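Local structure of mandelate racemase/muconate lactonizing protein (Alicyclobacillus acidocaldarius LAA1, 3QLD) at residues Pro126-Val140 against Phe342-Gly355. The protein belongs to the mandelate racemase/muconate lactonizing family of the enolase superfamily, pairing an enolase-type N-terminal domain with a TIM-barrel-like C-terminal domain. Sequence-based numbering, arbitrary orientation.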
# COMPACT_ATOMS: atom_id res chain seq x y z
N PRO A 126 -28.38 17.39 -7.45
CA PRO A 126 -27.39 17.61 -6.42
C PRO A 126 -26.61 16.31 -6.08
O PRO A 126 -27.22 15.26 -5.80
CB PRO A 126 -28.21 18.09 -5.23
CG PRO A 126 -29.38 18.91 -5.89
CD PRO A 126 -29.63 18.16 -7.21
N LEU A 127 -25.29 16.38 -6.17
CA LEU A 127 -24.43 15.23 -5.81
C LEU A 127 -24.70 14.73 -4.40
O LEU A 127 -24.83 13.54 -4.19
CB LEU A 127 -22.92 15.55 -6.02
CG LEU A 127 -21.95 14.40 -5.64
CD1 LEU A 127 -22.24 13.07 -6.41
CD2 LEU A 127 -20.56 14.84 -5.98
N VAL A 128 -24.84 15.64 -3.44
CA VAL A 128 -25.14 15.22 -2.06
C VAL A 128 -26.44 14.34 -1.82
O VAL A 128 -26.42 13.30 -1.12
CB VAL A 128 -25.02 16.38 -1.08
CG1 VAL A 128 -26.18 17.39 -1.27
CG2 VAL A 128 -25.01 15.86 0.36
N GLY A 129 -27.55 14.71 -2.47
CA GLY A 129 -28.80 13.92 -2.43
C GLY A 129 -28.59 12.60 -3.13
O GLY A 129 -29.21 11.56 -2.79
N LEU A 130 -27.70 12.61 -4.12
CA LEU A 130 -27.43 11.39 -4.86
C LEU A 130 -26.80 10.33 -3.96
O LEU A 130 -27.09 9.15 -4.11
CB LEU A 130 -26.55 11.69 -6.07
CG LEU A 130 -27.24 12.23 -7.32
CD1 LEU A 130 -26.44 11.77 -8.48
CD2 LEU A 130 -28.68 11.73 -7.48
N LEU A 131 -25.95 10.79 -3.04
CA LEU A 131 -25.28 9.94 -2.04
C LEU A 131 -26.03 9.80 -0.71
O LEU A 131 -25.52 9.15 0.20
CB LEU A 131 -23.87 10.48 -1.75
CG LEU A 131 -22.98 10.56 -3.00
CD1 LEU A 131 -21.92 11.62 -2.83
CD2 LEU A 131 -22.41 9.22 -3.31
N GLY A 132 -27.21 10.41 -0.57
CA GLY A 132 -27.98 10.26 0.69
C GLY A 132 -27.51 11.16 1.84
O GLY A 132 -27.68 10.86 3.03
N GLY A 133 -26.92 12.29 1.49
CA GLY A 133 -26.42 13.20 2.52
C GLY A 133 -27.50 14.18 2.86
O GLY A 133 -27.94 14.95 1.99
N GLY A 134 -27.92 14.15 4.13
CA GLY A 134 -29.07 14.90 4.59
C GLY A 134 -28.72 16.21 5.23
O GLY A 134 -29.34 17.23 4.92
N ARG A 135 -27.73 16.23 6.12
CA ARG A 135 -27.37 17.46 6.83
C ARG A 135 -27.21 18.65 5.84
O ARG A 135 -26.69 18.49 4.73
CB ARG A 135 -26.09 17.23 7.61
CG ARG A 135 -26.00 15.80 8.04
CD ARG A 135 -24.65 15.34 8.50
NE ARG A 135 -24.75 14.84 9.86
CZ ARG A 135 -24.54 15.61 10.92
NH1 ARG A 135 -24.19 16.89 10.75
NH2 ARG A 135 -24.65 15.11 12.15
N ASP A 136 -27.67 19.84 6.24
CA ASP A 136 -27.61 20.97 5.33
C ASP A 136 -26.38 21.80 5.60
O ASP A 136 -25.90 22.50 4.73
CB ASP A 136 -28.88 21.83 5.45
CG ASP A 136 -30.01 21.28 4.58
OD1 ASP A 136 -29.92 21.46 3.34
OD2 ASP A 136 -30.97 20.67 5.14
N ARG A 137 -25.89 21.70 6.84
CA ARG A 137 -24.69 22.39 7.30
C ARG A 137 -23.82 21.44 8.14
O ARG A 137 -24.32 20.41 8.65
CB ARG A 137 -25.05 23.56 8.17
CG ARG A 137 -25.85 24.57 7.45
CD ARG A 137 -26.26 25.69 8.41
NE ARG A 137 -26.94 26.72 7.64
CZ ARG A 137 -26.91 28.03 7.92
NH1 ARG A 137 -26.23 28.49 8.97
NH2 ARG A 137 -27.57 28.88 7.12
N VAL A 138 -22.54 21.78 8.26
CA VAL A 138 -21.59 21.00 9.05
C VAL A 138 -20.73 21.92 9.89
O VAL A 138 -20.40 23.05 9.45
CB VAL A 138 -20.71 20.07 8.16
CG1 VAL A 138 -21.61 19.10 7.30
CG2 VAL A 138 -19.87 20.92 7.24
N GLU A 139 -20.38 21.49 11.10
CA GLU A 139 -19.52 22.31 11.92
C GLU A 139 -18.06 21.97 11.63
O GLU A 139 -17.78 20.86 11.23
CB GLU A 139 -19.69 22.04 13.39
CG GLU A 139 -21.10 21.86 13.91
CD GLU A 139 -21.04 21.59 15.42
OE1 GLU A 139 -20.64 20.46 15.82
OE2 GLU A 139 -21.36 22.52 16.18
N VAL A 140 -17.14 22.90 11.95
CA VAL A 140 -15.77 22.88 11.44
C VAL A 140 -14.85 22.93 12.66
O VAL A 140 -15.14 23.69 13.58
CB VAL A 140 -15.51 24.12 10.53
CG1 VAL A 140 -14.04 24.16 10.15
CG2 VAL A 140 -16.40 24.09 9.30
N PHE A 342 -17.19 30.14 5.57
CA PHE A 342 -18.21 29.96 6.58
C PHE A 342 -19.55 30.55 6.11
O PHE A 342 -19.57 31.65 5.55
CB PHE A 342 -17.78 30.69 7.85
CG PHE A 342 -16.70 30.00 8.66
CD1 PHE A 342 -16.73 28.62 8.90
CD2 PHE A 342 -15.68 30.75 9.24
CE1 PHE A 342 -15.75 27.99 9.69
CE2 PHE A 342 -14.69 30.14 10.02
CZ PHE A 342 -14.73 28.75 10.27
N VAL A 343 -20.65 29.81 6.29
CA VAL A 343 -22.00 30.38 6.18
C VAL A 343 -22.41 31.15 7.49
O VAL A 343 -23.20 32.12 7.45
CB VAL A 343 -23.06 29.31 5.79
CG1 VAL A 343 -23.16 28.18 6.80
CG2 VAL A 343 -24.42 29.95 5.57
N GLU A 344 -21.89 30.68 8.61
CA GLU A 344 -21.94 31.35 9.94
C GLU A 344 -20.62 30.99 10.61
O GLU A 344 -19.94 30.06 10.15
CB GLU A 344 -23.11 30.84 10.81
CG GLU A 344 -24.53 31.08 10.31
CD GLU A 344 -24.95 32.56 10.19
OE1 GLU A 344 -24.23 33.46 10.68
OE2 GLU A 344 -26.02 32.82 9.58
N PRO A 345 -20.21 31.70 11.68
CA PRO A 345 -18.89 31.31 12.22
C PRO A 345 -18.82 29.81 12.61
O PRO A 345 -19.77 29.25 13.20
CB PRO A 345 -18.70 32.27 13.42
CG PRO A 345 -19.52 33.50 12.99
CD PRO A 345 -20.74 32.91 12.33
N GLY A 346 -17.74 29.14 12.18
CA GLY A 346 -17.56 27.72 12.48
C GLY A 346 -18.44 26.75 11.71
O GLY A 346 -18.42 25.54 11.99
N VAL A 347 -19.20 27.25 10.74
CA VAL A 347 -20.15 26.42 10.02
C VAL A 347 -20.04 26.60 8.52
O VAL A 347 -19.83 27.72 8.04
CB VAL A 347 -21.62 26.73 10.42
CG1 VAL A 347 -22.58 25.72 9.78
CG2 VAL A 347 -21.79 26.77 11.94
N ILE A 348 -20.22 25.52 7.76
CA ILE A 348 -20.12 25.63 6.34
C ILE A 348 -21.35 24.99 5.74
O ILE A 348 -21.85 23.97 6.24
CB ILE A 348 -18.78 24.98 5.75
CG1 ILE A 348 -17.58 25.76 6.20
CG2 ILE A 348 -18.79 24.98 4.24
CD1 ILE A 348 -16.12 25.29 5.64
N GLN A 349 -21.88 25.63 4.71
CA GLN A 349 -23.05 25.11 4.05
C GLN A 349 -22.52 23.95 3.24
O GLN A 349 -21.52 24.11 2.52
CB GLN A 349 -23.67 26.15 3.12
CG GLN A 349 -25.03 25.74 2.49
CD GLN A 349 -26.21 25.96 3.46
OE1 GLN A 349 -27.24 25.28 3.39
NE2 GLN A 349 -26.04 26.92 4.39
N VAL A 350 -23.22 22.84 3.33
CA VAL A 350 -23.03 21.73 2.43
C VAL A 350 -23.35 22.09 0.98
O VAL A 350 -24.46 22.49 0.69
CB VAL A 350 -23.90 20.54 2.91
CG1 VAL A 350 -23.93 19.38 1.90
CG2 VAL A 350 -23.42 20.08 4.27
N PRO A 351 -22.37 21.90 0.05
CA PRO A 351 -22.54 22.11 -1.39
C PRO A 351 -23.74 21.37 -2.00
O PRO A 351 -23.90 20.12 -1.87
CB PRO A 351 -21.22 21.56 -2.00
CG PRO A 351 -20.18 21.88 -0.91
CD PRO A 351 -20.95 21.66 0.41
N GLN A 352 -24.58 22.13 -2.70
CA GLN A 352 -25.74 21.56 -3.37
C GLN A 352 -25.54 21.40 -4.87
O GLN A 352 -26.47 21.04 -5.57
CB GLN A 352 -27.01 22.40 -3.05
CG GLN A 352 -27.39 22.35 -1.56
CD GLN A 352 -27.82 20.95 -1.08
OE1 GLN A 352 -28.37 20.10 -1.84
NE2 GLN A 352 -27.54 20.68 0.17
N CYS A 353 -24.32 21.62 -5.35
CA CYS A 353 -24.02 21.51 -6.78
C CYS A 353 -24.34 20.13 -7.33
O CYS A 353 -24.05 19.10 -6.71
CB CYS A 353 -22.56 21.88 -7.07
SG CYS A 353 -21.37 20.97 -5.94
N ALA A 354 -24.95 20.13 -8.52
CA ALA A 354 -25.07 18.95 -9.35
C ALA A 354 -23.70 18.89 -10.02
O ALA A 354 -23.56 19.29 -11.19
CB ALA A 354 -26.17 19.12 -10.43
N GLY A 355 -22.69 18.44 -9.28
CA GLY A 355 -21.34 18.43 -9.83
C GLY A 355 -20.60 19.74 -9.58
O GLY A 355 -21.18 20.82 -9.62
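Val138 and Ile348 form the hydrogen-bonded pair of a short antiparallel ladder, in which strand 347-349 is added as an edge strand beside 137-139, the start of the first strand of the TIM-barrel-like domain of this enolase-superfamily protein. Val138 N donates to Ile348 O (3.1 Å) and Ile348 N returns the bond to Val138 O. Arg137-Gln349 and Glu139-Val347 are the flanking non-hydrogen-bonded pairs. The ladder is prolonged by Val350 N, which donates to Asp136 O, and more weakly by Val140 N to Gly346 O; Gly346 lies in the type II turn Glu344-Val347. Farther along, Leu127 N in the first turn of helix 127-130 binds Cys353 O at 3.0 Å (168° at the hydrogen), tying that helix to the segment leaving the edge strand.

Val138 and Ile348 turn to the buried face; just past the strand, Val350 CG2 meets Val138 CG1 at 3.7 Å, the two side chains crossing at about a right angle, while Val350 CG1 meets Val128 CG2. Ile311 and Ala314 add to the packing around Val128. With Val140 CG1 anti to the backbone N (chi1 174°), CG2 is left on the Ile348 side and touches Ile348 CG1; Val140 CB lies in plane at the edge of the Phe342 ring, 4.0 Å from Phe342 CE1, and Gly346 N sits over the centre of one ring face.

On the other face, Glu139 turns to a salt bridge with Arg166. Arg137 is extended from CG to NE; Arg137 CB lies 3.7 Å from Val347 CG1, the two side chains crossing at about a right angle. Val343 CG1 and CG2 lie against one guanidinium face, CG1 offset toward its rim, while Glu344 CG approaches the guanidinium edge, 3.4 Å from Arg137 NH1.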